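Local structure of tfiid TBP associated factor 62 (Drosophila melanogaster, 1TAF) at residues 5-8 with 9-13. The protein is a subunit of TFIID, the general transcription factor that mediates promoter responses to activators and repressors; this piece is the subunit's heterodimerising histone-fold domain. Residues are numbered along the deposited sequence; the frame is centred on the assembly and turned at random.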
loop_
_atom_site.group_PDB
_atom_site.type_symbol
_atom_site.label_atom_id
_atom_site.label_comp_id
_atom_site.label_asym_id
_atom_site.label_seq_id
_atom_site.Cartn_x
_atom_site.Cartn_y
_atom_site.Cartn_z
ATOM N N SER B 5 -13.559 -1.765 25.418
ATOM C CA SER B 5 -13.394 -3.094 24.863
ATOM C C SER B 5 -12.354 -3.209 23.748
ATOM O O SER B 5 -12.006 -2.239 23.076
ATOM C CB SER B 5 -14.736 -3.604 24.366
ATOM O OG SER B 5 -15.695 -3.535 25.405
ATOM N N SER B 6 -11.874 -4.425 23.544
ATOM C CA SER B 6 -10.903 -4.675 22.507
ATOM C C SER B 6 -10.978 -6.116 22.040
ATOM O O SER B 6 -11.426 -6.996 22.767
ATOM C CB SER B 6 -9.497 -4.345 23.010
ATOM O OG SER B 6 -9.154 -5.150 24.112
ATOM N N ILE B 7 -10.620 -6.324 20.784
ATOM C CA ILE B 7 -10.601 -7.647 20.178
ATOM C C ILE B 7 -9.519 -8.453 20.898
ATOM O O ILE B 7 -8.467 -7.919 21.245
ATOM C CB ILE B 7 -10.283 -7.531 18.657
ATOM C CG1 ILE B 7 -11.437 -6.818 17.920
ATOM C CG2 ILE B 7 -9.987 -8.898 18.056
ATOM C CD1 ILE B 7 -12.800 -7.542 17.987
ATOM N N SER B 8 -9.783 -9.727 21.147
ATOM C CA SER B 8 -8.818 -10.576 21.842
ATOM C C SER B 8 -7.630 -10.957 20.970
ATOM O O SER B 8 -7.742 -11.036 19.739
ATOM C CB SER B 8 -9.491 -11.865 22.329
ATOM O OG SER B 8 -9.934 -12.642 21.224
ATOM N N ALA B 9 -6.502 -11.218 21.620
ATOM C CA ALA B 9 -5.298 -11.645 20.931
ATOM C C ALA B 9 -5.555 -13.018 20.309
ATOM O O ALA B 9 -4.962 -13.371 19.289
ATOM C CB ALA B 9 -4.169 -11.729 21.904
ATOM N N GLU B 10 -6.469 -13.782 20.912
ATOM C CA GLU B 10 -6.823 -15.114 20.415
ATOM C C GLU B 10 -7.455 -15.060 19.017
ATOM O O GLU B 10 -7.168 -15.897 18.153
ATOM C CB GLU B 10 -7.754 -15.806 21.405
ATOM C CG GLU B 10 -8.098 -17.226 21.036
ATOM C CD GLU B 10 -6.869 -18.105 20.859
ATOM O OE1 GLU B 10 -5.871 -17.905 21.601
ATOM O OE2 GLU B 10 -6.905 -18.994 19.973
ATOM N N SER B 11 -8.273 -14.038 18.780
ATOM C CA SER B 11 -8.920 -13.849 17.489
ATOM C C SER B 11 -7.907 -13.608 16.371
ATOM O O SER B 11 -8.168 -13.927 15.218
ATOM C CB SER B 11 -9.888 -12.664 17.555
ATOM O OG SER B 11 -10.846 -12.853 18.578
ATOM N N MET B 12 -6.758 -13.031 16.710
ATOM C CA MET B 12 -5.705 -12.754 15.727
ATOM C C MET B 12 -5.102 -14.066 15.250
ATOM O O MET B 12 -4.677 -14.191 14.105
ATOM C CB MET B 12 -4.597 -11.892 16.344
ATOM C CG MET B 12 -5.066 -10.583 16.962
ATOM S SD MET B 12 -5.770 -9.444 15.773
ATOM C CE MET B 12 -7.517 -9.770 15.950
ATOM N N LYS B 13 -5.042 -15.029 16.162
ATOM C CA LYS B 13 -4.493 -16.349 15.875
ATOM C C LYS B 13 -5.376 -17.096 14.862
ATOM O O LYS B 13 -4.884 -17.736 13.923
ATOM C CB LYS B 13 -4.415 -17.161 17.175
ATOM C CG LYS B 13 -3.855 -16.413 18.384
ATOM C CD LYS B 13 -2.338 -16.408 18.389
ATOM C CE LYS B 13 -1.808 -16.317 19.825
ATOM N NZ LYS B 13 -0.315 -16.266 19.889
#
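Chi1 of 64° sets Ser8 OG between its own backbone N and carbonyl carbon, and chi1 of -57° sets Ser11 OG beside its backbone N, anti to the carbonyl carbon; the two hydroxyls meet there. Ser8 OG donates to Ser11 OG at 2.8 Å, and Ser11 OG is also hydrogen-bonded to an acidic side chain of the partner protein's chain, so a chain of hydrogen bonds runs from Ser8 through Ser11 to the other protein. The backbone adds a weak bond from Ser11 N to Ser8 O, 3.2 Å long and bent to 130°. Beside this pair, CG2 of Ile7 packs against the methyl CE of Met12 at 3.4 Å, tighter than usual for two carbons, and against CB of Ser11 at 3.8 Å. The bends at chi2 and chi3 of Met12 set CE against Ile7 CG2, and the two side chains cross at about a right angle. Ile7 also rests on Leu40 and Met12 on Ala33, both of helix 26-53, and both Ile7 and Met12 touch an apolar side chain of the partner protein. These contacts tie the N-terminal loop to helix 9-18, the short first helix of the histone fold, where it packs on the long central helix 26-53.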